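Long-range contacts in halotolerant alpha-type carbonic anhydrase (dCA II) (Dunaliella salina, PDB 1Y7W), which catalyses the reversible hydration of carbon dioxide to bicarbonate as a zinc enzyme of the alpha class, and tolerates high salt: residues S136-N141 and W242-T247; I88-A93 and V103-P108. All coordinates share one frame; numbering follows the deposited sequence. Where two conformers were deposited one is given.

Overall arrangement
From the N terminus, interaction 2 comes first: strand 89-90 runs into a turn, strand 94-95 follows, and the chain comes back through 103-104, so that residues 88-93 and 103-108 close a short loop of nine residues. Strand 120-133 then enters the central seven-stranded sheet and brings in the zinc ligands His130 and His132. Interaction 1 opens just beyond it and closes a loop of 100 residues, joining the segment around strand 139-140 to strand 240-251 of that sheet. The two loops follow in series, neither nested nor crossed. The centres of interactions 1 and 2 are about 24 Å apart, on opposite sides of the chain's centre, and the two do not touch.

Interaction 1 of 2, residues S136-N141 and W242-T247; sequences SEHTIN and WHVFTT
His138 lays its ring under Val244 and turns CE1 to Trp242. From CB, chi1 of -69° sets CG beside the backbone N, anti to the carbonyl carbon. The imidazole lies beneath Val244, whose CG2 stands over the centre of one face, 3.7 Å from the His138 ring centroid and 6° off its normal. CG and CD2 therefore meet the same methyl as the far ring atoms, His138 NE2 lying 3.8 Å from Val244 CG2. His138 CE1 also comes to 3.7 Å from Trp242 CE3, and meets the face of the indole toward its rim in an edge-to-face pair with planes 61° apart. The two ring nitrogens have partners beyond the segments, ND1 in Glu148 OE2 and NE2 in Tyr227 OH, which fix the rotation of the buried imidazole. This is the core beside the active site of the alpha-carbonic anhydrase fold: Trp242, on strand 240-251 of the central sheet, has its side chain about 5 Å from the zinc ion. An alanine in place of His138 would probably open a gap under Val244 CG2 and against the indole face, and leave Glu148 OE2 and Tyr227 OH without their imidazole partner. Further along, Ile140 CD1 packs 4.0 Å from Thr246 CA. Within 136-141, Ser136 OG donates to His138 O over 2.7 Å, spanning the turn before strand 139-140.

Interaction 2 of 2, residues I88-A93 and V103-P108; sequences ITLTNA and VTFDQP
Leu90 lies over one face of the Phe105 ring, its CD1 4.0 Å from the ring centroid and displaced toward the rim above CD2 and CE2. Its other methyl, Leu90 CD2, reaches Pro108 CG at 4.1 Å, and Ile88 CG2 meets the same proline carbon, giving a close apolar layer on which Phe129 and Val213 also pack. Phe105 CG sits between its backbone N and carbonyl carbon (chi1 37°), which puts it 4.0 Å from Leu90 CB. The part around Asp106 is polar and more open to solvent. Asp106 N donates to Thr91 O over 2.8 Å, almost straight at 174°, while the carboxylate takes the side chains of Thr91 and Asn92: Asn92 ND2 comes to the syn side of Asp106 OD2 at 3.0 Å, standing 31° out of the carboxylate plane, and Thr91 OG1 makes a weak bond to Asp106 OD1. One water bridges Thr91 N and Asp106 O; a second donates to Asp106 OD2 and, weakly, to Asn92 O. Beyond Asn92, Ala93 CA approaches Thr104 O at 3.2 Å in a CA-H...O contact. Strand 103-104 pairs antiparallel with 94-95, just after the turn at Asn92, forming part of a small three-stranded antiparallel sheet beside the central sheet of the alpha-carbonic anhydrase fold.

Interaction 1 of 2, residues S136-N141 and W242-T247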
ATOM      1  N   SER A 136       2.506 -10.930   2.021  1.00 15.31           N
ATOM      2  CA  SER A 136       2.943  -9.588   1.691  1.00 16.72           C
ATOM      3  C   SER A 136       3.585  -9.546   0.275  1.00 17.54           C
ATOM      4  O   SER A 136       4.042 -10.594  -0.252  1.00 15.35           O
ATOM      5  CB  SER A 136       3.970  -9.095   2.714  1.00 16.33           C
ATOM      6  OG  SER A 136       5.092  -9.965   2.737  1.00 18.71           O
ATOM      7  N   GLU A 137       3.582  -8.364  -0.350  1.00 15.29           N
ATOM      8  CA  GLU A 137       4.238  -8.192  -1.661  1.00 17.15           C
ATOM      9  C   GLU A 137       5.751  -8.046  -1.425  1.00 17.28           C
ATOM     10  O   GLU A 137       6.570  -8.817  -1.961  1.00 17.23           O
ATOM     11  CB  GLU A 137       3.647  -6.951  -2.356  1.00 16.35           C
ATOM     12  CG  GLU A 137       2.175  -7.188  -2.655  1.00 15.15           C
ATOM     13  CD  GLU A 137       1.684  -6.387  -3.866  1.00 16.03           C
ATOM     14  OE1 GLU A 137       1.859  -5.148  -3.874  1.00 14.08           O
ATOM     15  OE2 GLU A 137       1.132  -6.993  -4.787  1.00 15.58           O
ATOM     16  N   HIS A 138       6.162  -7.064  -0.625  1.00 14.96           N
ATOM     17  CA  HIS A 138       7.603  -7.001  -0.325  1.00 16.90           C
ATOM     18  C   HIS A 138       7.953  -8.083   0.711  1.00 16.99           C
ATOM     19  O   HIS A 138       7.052  -8.558   1.418  1.00 17.00           O
ATOM     20  CB  HIS A 138       8.022  -5.676   0.313  1.00 15.26           C
ATOM     21  CG  HIS A 138       7.932  -4.526  -0.627  1.00 16.87           C
ATOM     22  ND1 HIS A 138       6.738  -3.869  -0.874  1.00 15.75           N
ATOM     23  CD2 HIS A 138       8.858  -3.970  -1.452  1.00 16.70           C
ATOM     24  CE1 HIS A 138       6.937  -2.961  -1.820  1.00 15.41           C
ATOM     25  NE2 HIS A 138       8.204  -3.003  -2.190  1.00 16.83           N
ATOM     26  N   THR A 139       9.228  -8.488   0.728  1.00 17.01           N
ATOM     27  CA  THR A 139       9.725  -9.392   1.764  1.00 17.91           C
ATOM     28  C   THR A 139      10.865  -8.602   2.424  1.00 19.76           C
ATOM     29  O   THR A 139      11.399  -7.660   1.820  1.00 19.45           O
ATOM     30  CB  THR A 139      10.290 -10.736   1.210  1.00 18.61           C
ATOM     31  OG1 THR A 139      11.242 -10.483   0.178  1.00 19.94           O
ATOM     32  CG2 THR A 139       9.177 -11.634   0.712  1.00 17.25           C
ATOM     33  N   ILE A 140      11.217  -8.951   3.671  1.00 19.27           N
ATOM     34  CA  ILE A 140      12.299  -8.319   4.414  1.00 21.07           C
ATOM     35  C   ILE A 140      13.221  -9.492   4.798  1.00 22.32           C
ATOM     36  O   ILE A 140      12.802 -10.448   5.466  1.00 20.80           O
ATOM     37  CB  ILE A 140      11.780  -7.590   5.687  1.00 20.93           C
ATOM     38  CG1 ILE A 140      10.759  -6.502   5.278  1.00 22.27           C
ATOM     39  CG2 ILE A 140      12.928  -6.863   6.363  1.00 22.37           C
ATOM     40  CD1 ILE A 140      10.165  -5.748   6.511  1.00 21.12           C
ATOM     41  N   ASN A 141      14.462  -9.405   4.342  1.00 22.32           N
ATOM     42  CA  ASN A 141      15.424 -10.493   4.491  1.00 24.25           C
ATOM     43  C   ASN A 141      14.831 -11.844   4.063  1.00 24.33           C
ATOM     44  O   ASN A 141      15.038 -12.885   4.695  1.00 24.63           O
ATOM     45  CB  ASN A 141      16.009 -10.490   5.921  1.00 24.24           C
ATOM     46  CG  ASN A 141      16.686  -9.192   6.210  1.00 24.32           C
ATOM     47  OD1 ASN A 141      17.477  -8.735   5.404  1.00 28.01           O
ATOM     48  ND2 ASN A 141      16.349  -8.558   7.318  1.00 26.59           N
ATOM     49  N   TRP A 242       8.989   4.297  -3.364  1.00 17.13           N
ATOM     50  CA  TRP A 242       8.540   3.387  -2.329  1.00 15.31           C
ATOM     51  C   TRP A 242       9.183   3.697  -0.976  1.00 14.98           C
ATOM     52  O   TRP A 242      10.361   4.095  -0.902  1.00 14.62           O
ATOM     53  CB  TRP A 242       8.856   1.901  -2.737  1.00 15.39           C
ATOM     54  CG  TRP A 242       7.787   1.318  -3.632  1.00 12.75           C
ATOM     55  CD1 TRP A 242       7.781   1.245  -5.016  1.00 14.41           C
ATOM     56  CD2 TRP A 242       6.560   0.793  -3.196  1.00 13.96           C
ATOM     57  NE1 TRP A 242       6.607   0.680  -5.456  1.00 13.53           N
ATOM     58  CE2 TRP A 242       5.838   0.392  -4.347  1.00 14.17           C
ATOM     59  CE3 TRP A 242       5.987   0.613  -1.927  1.00 14.23           C
ATOM     60  CZ2 TRP A 242       4.565  -0.190  -4.269  1.00 14.43           C
ATOM     61  CZ3 TRP A 242       4.738   0.034  -1.837  1.00 15.98           C
ATOM     62  CH2 TRP A 242       4.028  -0.366  -3.019  1.00 16.36           C
ATOM     63  N   HIS A 243       8.404   3.510   0.086  1.00 15.24           N
ATOM     64  CA  HIS A 243       8.898   3.710   1.456  1.00 13.70           C
ATOM     65  C   HIS A 243       8.347   2.493   2.228  1.00 17.25           C
ATOM     66  O   HIS A 243       7.197   2.483   2.651  1.00 17.98           O
ATOM     67  CB  HIS A 243       8.352   5.015   2.064  1.00 14.91           C
ATOM     68  CG  HIS A 243       8.528   6.225   1.196  1.00 15.75           C
ATOM     69  ND1 HIS A 243       7.818   6.413   0.024  1.00 14.20           N
ATOM     70  CD2 HIS A 243       9.360   7.289   1.306  1.00 14.93           C
ATOM     71  CE1 HIS A 243       8.226   7.527  -0.559  1.00 16.49           C
ATOM     72  NE2 HIS A 243       9.159   8.076   0.192  1.00 16.65           N
ATOM     73  N   VAL A 244       9.159   1.454   2.395  1.00 16.68           N
ATOM     74  CA  VAL A 244       8.713   0.255   3.092  1.00 18.61           C
ATOM     75  C   VAL A 244       9.241   0.239   4.539  1.00 17.65           C
ATOM     76  O   VAL A 244      10.436   0.084   4.745  1.00 16.49           O
ATOM     77  CB  VAL A 244       9.193  -0.989   2.324  1.00 18.22           C
ATOM     78  CG1 VAL A 244       8.671  -2.238   2.997  1.00 19.95           C
ATOM     79  CG2 VAL A 244       8.686  -0.916   0.897  1.00 18.13           C
ATOM     80  N   PHE A 245       8.357   0.474   5.519  1.00 16.96           N
ATOM     81  CA  PHE A 245       8.745   0.487   6.931  1.00 18.32           C
ATOM     82  C   PHE A 245       9.138  -0.900   7.353  1.00 18.17           C
ATOM     83  O   PHE A 245       8.414  -1.815   7.124  1.00 17.11           O
ATOM     84  CB  PHE A 245       7.585   1.031   7.766  1.00 19.56           C
ATOM     85  CG  PHE A 245       7.418   2.495   7.560  1.00 22.40           C
ATOM     86  CD1 PHE A 245       7.896   3.397   8.513  1.00 24.44           C
ATOM     87  CD2 PHE A 245       6.956   2.985   6.325  1.00 24.24           C
ATOM     88  CE1 PHE A 245       7.921   4.796   8.258  1.00 24.32           C
ATOM     89  CE2 PHE A 245       6.973   4.369   6.033  1.00 25.10           C
ATOM     90  CZ  PHE A 245       7.455   5.281   7.017  1.00 26.96           C
ATOM     91  N   THR A 246      10.260  -1.008   8.044  1.00 19.14           N
ATOM     92  CA  THR A 246      10.768  -2.312   8.429  1.00 21.32           C
ATOM     93  C   THR A 246      10.333  -2.846   9.798  1.00 21.84           C
ATOM     94  O   THR A 246      10.591  -3.982  10.087  1.00 22.83           O
ATOM     95  CB  THR A 246      12.324  -2.301   8.242  1.00 21.11           C
ATOM     96  OG1 THR A 246      12.890  -1.203   8.952  1.00 21.65           O
ATOM     97  CG2 THR A 246      12.650  -2.129   6.750  1.00 23.24           C
ATOM     98  N   THR A 247       9.659  -2.049  10.618  1.00 20.57           N
ATOM     99  CA  THR A 247       9.145  -2.523  11.890  1.00 22.27           C
ATOM    100  C   THR A 247       7.679  -2.820  11.651  1.00 21.20           C
ATOM    101  O   THR A 247       6.896  -1.933  11.279  1.00 20.03           O
ATOM    102  CB  THR A 247       9.230  -1.444  12.957  1.00 24.63           C
ATOM    103  OG1 THR A 247      10.591  -1.008  13.076  1.00 25.22           O
ATOM    104  CG2 THR A 247       8.705  -1.978  14.279  1.00 24.94           C
TER

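Interaction 2 of 2, residues I88-A93 and V103-P108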
ATOM      1  N   ILE A  88      -2.595  14.760  10.669  1.00 21.21           N
ATOM      2  CA  ILE A  88      -3.605  14.413   9.687  1.00 19.22           C
ATOM      3  C   ILE A  88      -4.604  13.362  10.150  1.00 20.13           C
ATOM      4  O   ILE A  88      -4.216  12.302  10.697  1.00 19.17           O
ATOM      5  CB  ILE A  88      -2.911  13.888   8.356  1.00 20.12           C
ATOM      6  CG1 ILE A  88      -2.244  15.077   7.623  1.00 19.01           C
ATOM      7  CG2 ILE A  88      -3.966  13.267   7.412  1.00 20.62           C
ATOM      8  CD1 ILE A  88      -1.555  14.731   6.277  1.00 19.95           C
ATOM      9  N   THR A  89      -5.887  13.640   9.921  1.00 20.35           N
ATOM     10  CA  THR A  89      -6.931  12.647  10.205  1.00 18.46           C
ATOM     11  C   THR A  89      -7.623  12.404   8.887  1.00 19.13           C
ATOM     12  O   THR A  89      -8.055  13.341   8.233  1.00 19.69           O
ATOM     13  CB  THR A  89      -7.983  13.154  11.192  1.00 21.00           C
ATOM     14  OG1 THR A  89      -7.334  13.419  12.450  1.00 19.75           O
ATOM     15  CG2 THR A  89      -9.085  12.040  11.366  1.00 21.30           C
ATOM     16  N   LEU A  90      -7.745  11.140   8.478  1.00 18.39           N
ATOM     17  CA  LEU A  90      -8.427  10.805   7.226  1.00 19.67           C
ATOM     18  C   LEU A  90      -9.912  10.906   7.574  1.00 20.23           C
ATOM     19  O   LEU A  90     -10.407  10.182   8.427  1.00 20.79           O
ATOM     20  CB  LEU A  90      -8.060   9.374   6.826  1.00 19.31           C
ATOM     21  CG  LEU A  90      -6.544   9.196   6.619  1.00 19.82           C
ATOM     22  CD1 LEU A  90      -6.342   7.803   6.063  1.00 20.41           C
ATOM     23  CD2 LEU A  90      -5.982  10.241   5.657  1.00 20.17           C
ATOM     24  N   THR A  91     -10.610  11.793   6.881  0.50 21.12           N
ATOM     25  CA  THR A  91     -12.011  12.028   7.182  0.50 21.40           C
ATOM     26  C   THR A  91     -12.989  11.570   6.092  0.50 22.33           C
ATOM     27  O   THR A  91     -12.614  11.465   4.924  0.50 23.26           O
ATOM     28  CB  THR A  91     -12.223  13.537   7.481  0.50 20.41           C
ATOM     29  OG1 THR A  91     -12.203  14.257   6.256  0.50 19.96           O
ATOM     30  CG2 THR A  91     -11.135  14.059   8.396  0.50 16.10           C
ATOM     31  N   ASN A  92     -14.243  11.297   6.489  1.00 23.70           N
ATOM     32  CA  ASN A  92     -15.269  10.833   5.541  1.00 25.40           C
ATOM     33  C   ASN A  92     -14.667   9.539   4.883  1.00 23.45           C
ATOM     34  O   ASN A  92     -14.720   9.343   3.670  1.00 22.56           O
ATOM     35  CB  ASN A  92     -15.575  11.910   4.478  1.00 29.02           C
ATOM     36  CG  ASN A  92     -16.668  11.481   3.488  1.00 36.91           C
ATOM     37  OD1 ASN A  92     -17.474  10.576   3.774  1.00 39.93           O
ATOM     38  ND2 ASN A  92     -16.721  12.143   2.316  1.00 38.89           N
ATOM     39  N   ALA A  93     -14.049   8.719   5.722  1.00 22.19           N
ATOM     40  CA  ALA A  93     -13.433   7.485   5.263  1.00 21.64           C
ATOM     41  C   ALA A  93     -14.512   6.458   4.813  1.00 22.52           C
ATOM     42  O   ALA A  93     -15.628   6.433   5.336  1.00 19.26           O
ATOM     43  CB  ALA A  93     -12.582   6.905   6.395  1.00 21.35           C
ATOM     44  N   VAL A 103      -9.532   1.774   1.080  1.00 17.91           N
ATOM     45  CA  VAL A 103     -10.132   2.782   1.925  1.00 17.73           C
ATOM     46  C   VAL A 103      -9.850   4.110   1.226  1.00 18.72           C
ATOM     47  O   VAL A 103      -8.722   4.361   0.784  1.00 16.83           O
ATOM     48  CB  VAL A 103      -9.539   2.761   3.349  1.00 17.66           C
ATOM     49  CG1 VAL A 103     -10.043   3.987   4.204  1.00 17.90           C
ATOM     50  CG2 VAL A 103      -9.916   1.461   4.054  1.00 17.32           C
ATOM     51  N   THR A 104     -10.914   4.897   1.036  1.00 17.99           N
ATOM     52  CA  THR A 104     -10.814   6.218   0.414  1.00 18.84           C
ATOM     53  C   THR A 104     -11.292   7.236   1.467  1.00 19.21           C
ATOM     54  O   THR A 104     -11.866   6.874   2.516  1.00 19.15           O
ATOM     55  CB  THR A 104     -11.710   6.316  -0.864  1.00 19.39           C
ATOM     56  OG1 THR A 104     -13.006   5.772  -0.566  1.00 23.08           O
ATOM     57  CG2 THR A 104     -11.095   5.495  -2.046  1.00 19.46           C
ATOM     58  N   PHE A 105     -11.074   8.523   1.210  1.00 19.81           N
ATOM     59  CA  PHE A 105     -11.414   9.514   2.209  1.00 20.03           C
ATOM     60  C   PHE A 105     -11.292  10.897   1.560  1.00 22.00           C
ATOM     61  O   PHE A 105     -10.895  11.008   0.416  1.00 21.04           O
ATOM     62  CB  PHE A 105     -10.419   9.371   3.394  1.00 18.63           C
ATOM     63  CG  PHE A 105      -8.983   9.032   2.961  1.00 19.81           C
ATOM     64  CD1 PHE A 105      -8.184   9.966   2.318  1.00 18.68           C
ATOM     65  CD2 PHE A 105      -8.505   7.694   3.066  1.00 17.71           C
ATOM     66  CE1 PHE A 105      -6.901   9.573   1.753  1.00 19.44           C
ATOM     67  CE2 PHE A 105      -7.274   7.298   2.528  1.00 17.38           C
ATOM     68  CZ  PHE A 105      -6.465   8.245   1.867  1.00 16.85           C
ATOM     69  N   ASP A 106     -11.677  11.938   2.286  1.00 24.03           N
ATOM     70  CA  ASP A 106     -11.537  13.267   1.732  1.00 25.43           C
ATOM     71  C   ASP A 106     -10.037  13.533   1.534  1.00 25.70           C
ATOM     72  O   ASP A 106      -9.227  13.152   2.381  1.00 24.32           O
ATOM     73  CB  ASP A 106     -12.115  14.266   2.716  1.00 27.01           C
ATOM     74  CG  ASP A 106     -13.619  14.220   2.774  1.00 29.27           C
ATOM     75  OD1 ASP A 106     -14.161  14.659   3.808  1.00 30.72           O
ATOM     76  OD2 ASP A 106     -14.236  13.748   1.803  1.00 29.21           O
ATOM     77  N   GLN A 107      -9.654  14.161   0.435  1.00 28.18           N
ATOM     78  CA  GLN A 107      -8.216  14.430   0.233  1.00 30.30           C
ATOM     79  C   GLN A 107      -7.632  15.389   1.243  1.00 29.23           C
ATOM     80  O   GLN A 107      -8.148  16.506   1.422  1.00 27.90           O
ATOM     81  CB  GLN A 107      -7.961  15.008  -1.142  1.00 34.26           C
ATOM     82  CG  GLN A 107      -7.435  13.995  -2.130  1.00 39.99           C
ATOM     83  CD  GLN A 107      -7.327  14.582  -3.550  1.00 42.70           C
ATOM     84  OE1 GLN A 107      -7.570  13.866  -4.549  1.00 44.20           O
ATOM     85  NE2 GLN A 107      -6.957  15.888  -3.646  1.00 41.37           N
ATOM     86  N   PRO A 108      -6.574  14.970   1.954  1.00 27.73           N
ATOM     87  CA  PRO A 108      -5.958  15.866   2.932  1.00 26.98           C
ATOM     88  C   PRO A 108      -5.402  17.096   2.162  1.00 27.96           C
ATOM     89  O   PRO A 108      -4.963  16.991   1.027  1.00 26.77           O
ATOM     90  CB  PRO A 108      -4.817  15.024   3.540  1.00 26.54           C
ATOM     91  CG  PRO A 108      -5.294  13.644   3.406  1.00 26.91           C
ATOM     92  CD  PRO A 108      -6.002  13.617   2.042  1.00 27.56           C
TER
HETATM   93  O   HOH W   1      -9.199  13.396   5.039  1.00 23.19           O
HETATM   94  O   HOH W   2     -14.471  11.013   0.712  1.00 47.05           O